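Local coordinates for protein biliverdin reductase (Synechocystis sp., PDB 5B3T) that probably reduces biliverdin to bilirubin in an NAD(P)H-dependent step of the heme-degrading pathway, as a member of the Gfo/Idh/MocA family, at residues 105-111 / 311-316; 178-182 / 321-327. All blocks are in the same frame, centred on the assembly; numbering follows the deposited sequence.

Contact 1 of 2, residues 105-111 / 311-316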
loop_
_atom_site.group_PDB
_atom_site.type_symbol
_atom_site.label_atom_id
_atom_site.label_comp_id
_atom_site.label_asym_id
_atom_site.label_seq_id
_atom_site.Cartn_x
_atom_site.Cartn_y
_atom_site.Cartn_z
ATOM N N TYR A 105 0.630 2.627 -2.360
ATOM C CA TYR A 105 -0.747 2.760 -1.887
ATOM C C TYR A 105 -0.740 3.150 -0.406
ATOM O O TYR A 105 0.053 2.613 0.361
ATOM C CB TYR A 105 -1.513 1.455 -2.108
ATOM C CG TYR A 105 -3.000 1.581 -1.908
ATOM C CD1 TYR A 105 -3.825 2.006 -2.942
ATOM C CD2 TYR A 105 -3.582 1.290 -0.681
ATOM C CE1 TYR A 105 -5.186 2.131 -2.761
ATOM C CE2 TYR A 105 -4.944 1.416 -0.490
ATOM C CZ TYR A 105 -5.742 1.833 -1.533
ATOM O OH TYR A 105 -7.099 1.956 -1.347
ATOM N N PRO A 106 -1.623 4.076 0.011
ATOM C CA PRO A 106 -2.838 4.635 -0.598
ATOM C C PRO A 106 -2.654 5.630 -1.737
ATOM O O PRO A 106 -1.632 6.312 -1.840
ATOM C CB PRO A 106 -3.505 5.339 0.583
ATOM C CG PRO A 106 -2.355 5.824 1.386
ATOM C CD PRO A 106 -1.303 4.750 1.282
ATOM N N LEU A 107 -3.685 5.712 -2.581
ATOM C CA LEU A 107 -3.726 6.702 -3.649
ATOM C C LEU A 107 -4.298 8.027 -3.158
ATOM O O LEU A 107 -3.774 9.095 -3.497
ATOM C CB LEU A 107 -4.548 6.162 -4.823
ATOM C CG LEU A 107 -5.079 7.129 -5.886
ATOM C CD1 LEU A 107 -3.939 7.833 -6.605
ATOM C CD2 LEU A 107 -5.956 6.372 -6.879
ATOM N N ALA A 108 -5.361 7.981 -2.358
ATOM C CA ALA A 108 -6.026 9.189 -1.877
ATOM C C ALA A 108 -6.939 8.804 -0.718
ATOM O O ALA A 108 -7.077 7.626 -0.371
ATOM C CB ALA A 108 -6.809 9.878 -2.997
ATOM N N LEU A 109 -7.574 9.817 -0.125
ATOM C CA LEU A 109 -8.453 9.596 1.017
ATOM C C LEU A 109 -9.851 9.155 0.598
ATOM O O LEU A 109 -10.537 8.476 1.371
ATOM C CB LEU A 109 -8.542 10.868 1.862
ATOM C CG LEU A 109 -7.276 11.286 2.614
ATOM C CD1 LEU A 109 -7.396 12.720 3.113
ATOM C CD2 LEU A 109 -7.019 10.333 3.771
ATOM N N THR A 110 -10.300 9.543 -0.595
ATOM C CA THR A 110 -11.631 9.194 -1.073
ATOM C C THR A 110 -11.552 8.791 -2.537
ATOM O O THR A 110 -10.630 9.182 -3.256
ATOM C CB THR A 110 -12.631 10.355 -0.927
ATOM O OG1 THR A 110 -12.297 11.396 -1.853
ATOM C CG2 THR A 110 -12.618 10.920 0.486
ATOM N N TYR A 111 -12.542 8.003 -2.969
ATOM C CA TYR A 111 -12.646 7.622 -4.374
ATOM C C TYR A 111 -12.697 8.848 -5.277
ATOM O O TYR A 111 -12.081 8.867 -6.349
ATOM C CB TYR A 111 -13.886 6.747 -4.578
ATOM C CG TYR A 111 -14.038 6.156 -5.961
ATOM C CD1 TYR A 111 -13.398 4.973 -6.305
ATOM C CD2 TYR A 111 -14.840 6.768 -6.916
ATOM C CE1 TYR A 111 -13.540 4.423 -7.567
ATOM C CE2 TYR A 111 -14.991 6.223 -8.180
ATOM C CZ TYR A 111 -14.338 5.054 -8.500
ATOM O OH TYR A 111 -14.486 4.514 -9.756
ATOM N N SER A 311 -6.107 0.015 -7.808
ATOM C CA SER A 311 -6.027 0.884 -6.639
ATOM C C SER A 311 -7.297 1.705 -6.463
ATOM O O SER A 311 -7.666 2.037 -5.329
ATOM C CB SER A 311 -4.813 1.804 -6.747
ATOM O OG SER A 311 -3.612 1.055 -6.733
ATOM N N LEU A 312 -7.975 2.044 -7.563
ATOM C CA LEU A 312 -9.245 2.754 -7.453
ATOM C C LEU A 312 -10.307 1.884 -6.799
ATOM O O LEU A 312 -11.114 2.377 -6.002
ATOM C CB LEU A 312 -9.718 3.225 -8.827
ATOM C CG LEU A 312 -9.083 4.495 -9.394
ATOM C CD1 LEU A 312 -9.574 4.734 -10.813
ATOM C CD2 LEU A 312 -9.394 5.690 -8.505
ATOM N N TYR A 313 -10.329 0.587 -7.118
ATOM C CA TYR A 313 -11.329 -0.281 -6.506
ATOM C C TYR A 313 -11.029 -0.510 -5.031
ATOM O O TYR A 313 -11.948 -0.530 -4.204
ATOM C CB TYR A 313 -11.425 -1.619 -7.234
ATOM C CG TYR A 313 -12.544 -2.455 -6.664
ATOM C CD1 TYR A 313 -13.850 -1.985 -6.685
ATOM C CD2 TYR A 313 -12.300 -3.688 -6.074
ATOM C CE1 TYR A 313 -14.883 -2.721 -6.155
ATOM C CE2 TYR A 313 -13.334 -4.438 -5.537
ATOM C CZ TYR A 313 -14.624 -3.945 -5.583
ATOM O OH TYR A 313 -15.662 -4.673 -5.055
ATOM N N ALA A 314 -9.752 -0.700 -4.687
ATOM C CA ALA A 314 -9.375 -0.798 -3.281
ATOM C C ALA A 314 -9.814 0.443 -2.517
ATOM O O ALA A 314 -10.255 0.354 -1.365
ATOM C CB ALA A 314 -7.865 -1.004 -3.157
ATOM N N LEU A 315 -9.714 1.610 -3.158
ATOM C CA LEU A 315 -10.200 2.844 -2.556
ATOM C C LEU A 315 -11.715 2.817 -2.393
ATOM O O LEU A 315 -12.244 3.262 -1.368
ATOM C CB LEU A 315 -9.752 4.031 -3.411
ATOM C CG LEU A 315 -10.004 5.479 -2.988
ATOM C CD1 LEU A 315 -9.750 5.691 -1.500
ATOM C CD2 LEU A 315 -9.120 6.398 -3.826
ATOM N N GLU A 316 -12.429 2.285 -3.389
ATOM C CA GLU A 316 -13.880 2.155 -3.270
ATOM C C GLU A 316 -14.256 1.246 -2.108
ATOM O O GLU A 316 -15.173 1.556 -1.338
ATOM C CB GLU A 316 -14.478 1.627 -4.577
ATOM C CG GLU A 316 -15.970 1.325 -4.491
ATOM C CD GLU A 316 -16.545 0.786 -5.793
ATOM O OE1 GLU A 316 -15.988 1.091 -6.867
ATOM O OE2 GLU A 316 -17.556 0.054 -5.740
HETATM O O HOH W 1 -8.006 0.455 0.475
#

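Contact 2 of 2, residues 178-182 / 321-327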
loop_
_atom_site.group_PDB
_atom_site.type_symbol
_atom_site.label_atom_id
_atom_site.label_comp_id
_atom_site.label_asym_id
_atom_site.label_seq_id
_atom_site.Cartn_x
_atom_site.Cartn_y
_atom_site.Cartn_z
ATOM N N PHE A 178 -2.998 8.904 10.271
ATOM C CA PHE A 178 -3.057 7.495 9.902
ATOM C C PHE A 178 -4.312 7.181 9.098
ATOM O O PHE A 178 -4.276 6.351 8.183
ATOM C CB PHE A 178 -2.978 6.622 11.154
ATOM C CG PHE A 178 -3.018 5.150 10.867
ATOM C CD1 PHE A 178 -2.013 4.547 10.124
ATOM C CD2 PHE A 178 -4.050 4.366 11.347
ATOM C CE1 PHE A 178 -2.045 3.190 9.857
ATOM C CE2 PHE A 178 -4.085 3.008 11.085
ATOM C CZ PHE A 178 -3.081 2.421 10.337
ATOM N N GLY A 179 -5.421 7.840 9.414
ATOM C CA GLY A 179 -6.646 7.651 8.670
ATOM C C GLY A 179 -7.361 6.361 9.028
ATOM O O GLY A 179 -7.075 5.701 10.033
ATOM N N PHE A 180 -8.315 6.005 8.174
ATOM C CA PHE A 180 -9.131 4.816 8.382
ATOM C C PHE A 180 -8.242 3.583 8.510
ATOM O O PHE A 180 -7.515 3.252 7.562
ATOM C CB PHE A 180 -10.123 4.641 7.234
ATOM C CG PHE A 180 -11.112 3.529 7.451
ATOM C CD1 PHE A 180 -11.816 3.434 8.642
ATOM C CD2 PHE A 180 -11.346 2.588 6.464
ATOM C CE1 PHE A 180 -12.728 2.413 8.848
ATOM C CE2 PHE A 180 -12.259 1.566 6.664
ATOM C CZ PHE A 180 -12.951 1.479 7.858
ATOM N N PRO A 181 -8.267 2.882 9.648
ATOM C CA PRO A 181 -7.244 1.854 9.908
ATOM C C PRO A 181 -7.252 0.688 8.930
ATOM O O PRO A 181 -6.215 0.031 8.779
ATOM C CB PRO A 181 -7.579 1.380 11.330
ATOM C CG PRO A 181 -8.337 2.520 11.943
ATOM C CD PRO A 181 -9.128 3.118 10.819
ATOM N N LEU A 182 -8.367 0.409 8.262
ATOM C CA LEU A 182 -8.473 -0.758 7.396
ATOM C C LEU A 182 -8.089 -0.478 5.948
ATOM O O LEU A 182 -8.272 -1.354 5.097
ATOM C CB LEU A 182 -9.892 -1.325 7.452
ATOM C CG LEU A 182 -10.236 -2.160 8.685
ATOM C CD1 LEU A 182 -11.743 -2.318 8.822
ATOM C CD2 LEU A 182 -9.554 -3.519 8.609
ATOM N N CYS A 321 -16.346 0.452 3.473
ATOM C CA CYS A 321 -16.199 -0.061 4.832
ATOM C C CYS A 321 -16.190 1.066 5.856
ATOM O O CYS A 321 -16.697 0.900 6.971
ATOM C CB CYS A 321 -14.928 -0.902 4.942
ATOM S SG CYS A 321 -14.976 -2.441 3.998
ATOM N N ALA A 322 -15.607 2.216 5.505
ATOM C CA ALA A 322 -15.659 3.367 6.400
ATOM C C ALA A 322 -17.092 3.849 6.580
ATOM O O ALA A 322 -17.495 4.232 7.685
ATOM C CB ALA A 322 -14.773 4.495 5.865
ATOM N N GLN A 323 -17.876 3.831 5.500
ATOM C CA GLN A 323 -19.289 4.183 5.593
ATOM C C GLN A 323 -20.034 3.219 6.507
ATOM O O GLN A 323 -20.872 3.637 7.314
ATOM C CB GLN A 323 -19.902 4.197 4.192
ATOM C CG GLN A 323 -21.370 4.566 4.130
ATOM C CD GLN A 323 -21.910 4.512 2.712
ATOM O OE1 GLN A 323 -21.659 3.556 1.977
ATOM N NE2 GLN A 323 -22.648 5.541 2.318
ATOM N N ALA A 324 -19.730 1.922 6.405
ATOM C CA ALA A 324 -20.338 0.941 7.298
ATOM C C ALA A 324 -19.891 1.137 8.741
ATOM O O ALA A 324 -20.604 0.737 9.668
ATOM C CB ALA A 324 -20.002 -0.474 6.829
ATOM N N CYS A 325 -18.718 1.738 8.948
ATOM C CA CYS A 325 -18.191 1.981 10.284
ATOM C C CYS A 325 -18.729 3.255 10.918
ATOM O O CYS A 325 -18.535 3.453 12.123
ATOM C CB CYS A 325 -16.659 2.068 10.242
ATOM S SG CYS A 325 -15.776 0.502 10.325
ATOM N N GLY A 326 -19.383 4.120 10.149
ATOM C CA GLY A 326 -19.618 5.467 10.622
ATOM C C GLY A 326 -18.349 6.269 10.770
ATOM O O GLY A 326 -18.328 7.255 11.510
ATOM N N TYR A 327 -17.280 5.864 10.090
ATOM C CA TYR A 327 -15.994 6.527 10.228
ATOM C C TYR A 327 -15.973 7.827 9.436
ATOM O O TYR A 327 -16.576 7.936 8.364
ATOM C CB TYR A 327 -14.859 5.613 9.764
ATOM C CG TYR A 327 -13.482 6.189 10.017
ATOM C CD1 TYR A 327 -12.840 5.993 11.233
ATOM C CD2 TYR A 327 -12.827 6.931 9.042
ATOM C CE1 TYR A 327 -11.584 6.521 11.472
ATOM C CE2 TYR A 327 -11.570 7.464 9.272
ATOM C CZ TYR A 327 -10.955 7.254 10.488
ATOM O OH TYR A 327 -9.705 7.782 10.718
HETATM O O HOH W 2 -6.924 6.648 12.490
#

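Contact 1 of 2, residues 105-111 / 311-316
The ring of Tyr105 meets helix 309-325 with its edge: Ser311 O lies near the ring plane, 3.6 Å from CE1, while Ala314 CB comes in obliquely against CZ. CB of Pro106, whose preceding peptide bond is cis, sits over one face toward the rim, and Arg191 makes a cation-pi contact with the ring. Tyr111 also offers an edge, CD1 standing 3.5 Å from Leu312 O in the ring plane, and the aliphatic start of Glu316 runs beside it in the same direction, the carboxylate turned 89° from the ring. With CG of Tyr105 anti to the backbone N (chi1 -168°), the phenol reaches the helix backbone. Its OH is 3.2 Å from Leu315 N, at an angle too poor for a hydrogen bond, and that N-H is already given to Ser311 O; the hydroxyl instead pairs with a water at 2.5 Å that donates to Ala314 O. Between the two tyrosines Leu315 pushes into the curve of 105-111, its CD1 near Ala108 O and its CD2 3.2 Å from Thr110 O. Leu107 CD2 meets Leu312 CD2 at 3.9 Å. A leucine in place of Tyr105 would probably leave that water without its phenol partner and strip the aromatic edge from Ser311 O. Tyr105 is an NADP(+)-binding residue, though no cofactor is bound here. The loop follows strand 100-104 of the Rossmann sheet and leads into helix 111-124, where Thr110 OG1 caps Met113 N; Val130 of strand 128-131 touches Tyr105, Leu107 and Ser311, and Val183 and Ser187 of helix 183-189 also adjoin Tyr105.

Contact 2 of 2, residues 178-182 / 321-327
Phe180 lies against the last turn of helix 309-325 and is the tightly packed half of this contact. Ala322 CB stands 3.8 Å from the ring centroid, only 6° off the normal, a CH-pi contact centred on one face; the opposite face has the backbone N of Leu182 above its rim. Cys325 SG comes to the ring edge in plane, 3.9 Å from CZ, a sulfur-aromatic contact, and Cys321 CB touches CE2. Phe180 CG is anti to its own N (chi1 -173°), which sends the ring to the helix. Beside CD1 and CB of Phe180, Tyr327 slides past in the opposite direction, the two ring planes inclined at 50°, neither stacked nor edge-to-face. Phe180 CD1 sits 3.5 Å from Tyr327 CG, over the Tyr327 ring toward its rim, and Phe180 CA makes an off-centre CH-pi contact with the same ring.

Toward the phenol end the contact turns polar and watery, and no direct hydrogen bond holds it. Tyr327 OH comes within 3.2 Å of Gly179 C and near Phe180 N, without bonding to either segment neighbour. A water donates to Gly179 O at 2.6 Å and accepts only a weak bond from Tyr327 OH, while Pro181 CD grazes Tyr327 CE1.

Cys321 and Cys325 also face strand 199-210, and Pro181 reaches Phe208 there, so these neighbours of the aromatic pair rest on the large mixed sheet. Gly326, with positive phi and two bonds back into the last turn, ends the helix in a Schellman motif, a classic C-terminal cap; the reversal carries the chain into Tyr327, whose ring then takes Phe180 CD1 against its face within the C-terminal alpha/beta domain of this Gfo/Idh/MocA protein.

In the fold
Both contacts use helix 309-325, contact 1 near its start and contact 2 at its end, with centres about 13 Å apart and nearest atoms about 5 Å apart, without touching. Along the chain they alternate: 105-111, 178-182, 311-316, 321-327. Contact 1 crosses between domains, setting a loop of the parallel Rossmann sheet against this late helix, whereas contact 2 stays inside the C-terminal domain, beside its mixed sheet. One helix thus ties the nucleotide-binding domain to the sheet domain. The side chain of Asn84, an NADP(+)-binding residue, lies about 6 Å from that of Leu109 in contact 1, and Asn84 is also close to Gly179 in contact 2, placing both near the cofactor site.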